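Local coordinates for protein diphosphomevalonate decarboxylase, putative (Trypanosoma brucei, PDB 2HKE) that probably catalyses the ATP-dependent decarboxylation of (R)-5-diphosphomevalonate to isopentenyl diphosphate, a precursor for isoprenoid and sterol synthesis, at residues E323-G328 with E357-S362. The protein carries 1 engineered substitution. Residues are numbered along the deposited sequence; the frame is centred on the assembly and turned at random.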
loop_
_atom_site.group_PDB
_atom_site.type_symbol
_atom_site.label_atom_id
_atom_site.label_comp_id
_atom_site.label_asym_id
_atom_site.label_seq_id
_atom_site.Cartn_x
_atom_site.Cartn_y
_atom_site.Cartn_z
ATOM N N GLU A 323 -12.648 -2.341 20.596
ATOM C CA GLU A 323 -13.607 -2.013 19.556
ATOM C C GLU A 323 -12.954 -1.370 18.310
ATOM O O GLU A 323 -13.534 -1.382 17.228
ATOM C CB GLU A 323 -14.644 -1.072 20.130
ATOM C CG GLU A 323 -15.592 -1.726 21.182
ATOM C CD GLU A 323 -14.974 -2.020 22.572
ATOM O OE1 GLU A 323 -13.877 -1.524 22.923
ATOM O OE2 GLU A 323 -15.620 -2.796 23.325
ATOM N N LYS A 324 -11.773 -0.781 18.482
ATOM C CA LYS A 324 -11.055 -0.106 17.392
ATOM C C LYS A 324 -9.901 -0.975 16.814
ATOM O O LYS A 324 -9.116 -0.494 15.989
ATOM C CB LYS A 324 -10.490 1.233 17.860
ATOM C CG LYS A 324 -11.524 2.333 18.191
ATOM C CD LYS A 324 -12.272 2.799 16.942
ATOM C CE LYS A 324 -12.743 4.281 17.002
ATOM N NZ LYS A 324 -11.735 5.301 16.418
ATOM N N PHE A 325 -9.817 -2.200 17.281
ATOM C CA PHE A 325 -8.921 -3.217 16.719
ATOM C C PHE A 325 -9.632 -3.922 15.576
ATOM O O PHE A 325 -10.775 -4.377 15.733
ATOM C CB PHE A 325 -8.592 -4.273 17.749
ATOM C CG PHE A 325 -7.530 -3.931 18.709
ATOM C CD1 PHE A 325 -7.488 -2.695 19.316
ATOM C CD2 PHE A 325 -6.614 -4.873 19.091
ATOM C CE1 PHE A 325 -6.571 -2.407 20.242
ATOM C CE2 PHE A 325 -5.656 -4.585 20.018
ATOM C CZ PHE A 325 -5.630 -3.332 20.586
ATOM N N PHE A 326 -8.958 -4.059 14.445
ATOM C CA PHE A 326 -9.481 -4.780 13.320
ATOM C C PHE A 326 -8.457 -5.850 12.936
ATOM O O PHE A 326 -7.546 -5.588 12.163
ATOM C CB PHE A 326 -9.767 -3.811 12.188
ATOM C CG PHE A 326 -10.904 -2.911 12.474
ATOM C CD1 PHE A 326 -10.701 -1.709 13.095
ATOM C CD2 PHE A 326 -12.205 -3.293 12.197
ATOM C CE1 PHE A 326 -11.804 -0.873 13.406
ATOM C CE2 PHE A 326 -13.306 -2.440 12.524
ATOM C CZ PHE A 326 -13.089 -1.265 13.115
ATOM N N PHE A 327 -8.567 -7.022 13.538
ATOM C CA PHE A 327 -7.581 -8.070 13.362
ATOM C C PHE A 327 -8.116 -9.123 12.390
ATOM O O PHE A 327 -9.180 -9.649 12.599
ATOM C CB PHE A 327 -7.249 -8.741 14.695
ATOM C CG PHE A 327 -6.105 -8.080 15.476
ATOM C CD1 PHE A 327 -6.048 -6.711 15.606
ATOM C CD2 PHE A 327 -5.112 -8.849 16.054
ATOM C CE1 PHE A 327 -5.017 -6.126 16.316
ATOM C CE2 PHE A 327 -4.104 -8.270 16.796
ATOM C CZ PHE A 327 -4.062 -6.925 16.917
ATOM N N GLY A 328 -7.375 -9.416 11.341
ATOM C CA GLY A 328 -7.705 -10.545 10.457
ATOM C C GLY A 328 -7.647 -11.864 11.231
ATOM O O GLY A 328 -8.383 -12.808 10.920
ATOM N N GLU A 357 -6.550 5.801 16.128
ATOM C CA GLU A 357 -7.859 5.866 15.501
ATOM C C GLU A 357 -8.350 4.428 15.296
ATOM O O GLU A 357 -9.526 4.142 15.413
ATOM C CB GLU A 357 -7.791 6.612 14.195
ATOM C CG GLU A 357 -7.301 8.015 14.297
ATOM C CD GLU A 357 -8.160 8.824 15.275
ATOM O OE1 GLU A 357 -9.333 9.108 14.916
ATOM O OE2 GLU A 357 -7.672 9.108 16.395
ATOM N N MET A 358 -7.422 3.524 14.995
ATOM C CA MET A 358 -7.723 2.115 14.884
ATOM C C MET A 358 -6.407 1.398 14.789
ATOM O O MET A 358 -5.384 2.015 14.524
ATOM C CB MET A 358 -8.555 1.798 13.638
ATOM C CG MET A 358 -7.776 1.455 12.410
ATOM S SD MET A 358 -8.896 0.926 11.085
ATOM C CE MET A 358 -9.565 2.520 10.947
ATOM N N LEU A 359 -6.449 0.107 15.024
ATOM C CA LEU A 359 -5.280 -0.760 14.875
ATOM C C LEU A 359 -5.645 -1.964 14.038
ATOM O O LEU A 359 -6.464 -2.784 14.466
ATOM C CB LEU A 359 -4.776 -1.240 16.230
ATOM C CG LEU A 359 -3.543 -2.137 16.214
ATOM C CD1 LEU A 359 -2.337 -1.381 15.656
ATOM C CD2 LEU A 359 -3.235 -2.659 17.609
ATOM N N LEU A 360 -5.040 -2.042 12.853
ATOM C CA LEU A 360 -5.332 -3.077 11.863
ATOM C C LEU A 360 -4.279 -4.136 12.009
ATOM O O LEU A 360 -3.155 -3.788 12.259
ATOM C CB LEU A 360 -5.215 -2.481 10.465
ATOM C CG LEU A 360 -5.432 -3.352 9.247
ATOM C CD1 LEU A 360 -6.822 -4.099 9.283
ATOM C CD2 LEU A 360 -5.284 -2.502 8.010
ATOM N N GLN A 361 -4.647 -5.409 11.922
ATOM C CA GLN A 361 -3.651 -6.475 11.795
ATOM C C GLN A 361 -3.954 -7.307 10.578
ATOM O O GLN A 361 -5.103 -7.585 10.295
ATOM C CB GLN A 361 -3.552 -7.310 13.078
ATOM C CG GLN A 361 -2.687 -8.597 12.986
ATOM C CD GLN A 361 -3.419 -9.768 12.382
ATOM O OE1 GLN A 361 -4.623 -9.888 12.538
ATOM N NE2 GLN A 361 -2.680 -10.673 11.705
ATOM N N SER A 362 -2.901 -7.681 9.852
ATOM C CA SER A 362 -3.018 -8.552 8.688
ATOM C C SER A 362 -1.839 -9.493 8.596
ATOM O O SER A 362 -0.719 -9.143 8.952
ATOM C CB SER A 362 -3.127 -7.692 7.412
ATOM O OG SER A 362 -2.980 -8.429 6.212
#
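Strands 325-327 and 358-363 run parallel as the two strands of a beta-alpha-beta unit, with helix 330-338 in the crossover, at one edge of the mixed sheet in the C-terminal GHMP-type domain. Four backbone hydrogen bonds join them, the straightest from Phe-326 N to Leu-359 O (2.8 Å, 172° at the hydrogen). On the tight side Phe-325, Phe-327 and Leu-359, broad and apolar, suit a face covered by helices 307-317 and 330-338, touching Val-311 and Leu-333. Leu-359, with CG anti to its backbone N (chi1 -179°), lays CD2 over one face of the Phe-325 ring, offset toward the rim, a CH-pi contact 4.0 Å from the centroid. Gln-361 suits its buried place: aliphatic CB sits centrally over the Phe-327 ring, 3.5 Å from the centroid, while a bend at chi2 (-82°) carries the amide on, so that OE1 accepts a hydrogen bond from Asp-329 N. Across the face of Phe-326 and Leu-360 the strands meet more loosely: Met-358 SD approaches the Phe-326 ring obliquely, a Met-aromatic contact, and Phe-46 also meets this ring. At the exposed end Lys-324, bent at chi2 and chi4, curls its aliphatic chain about the Glu-357 carbonyl, and NZ donates a hydrogen bond to a lone pair of Glu-357 O at 2.7 Å.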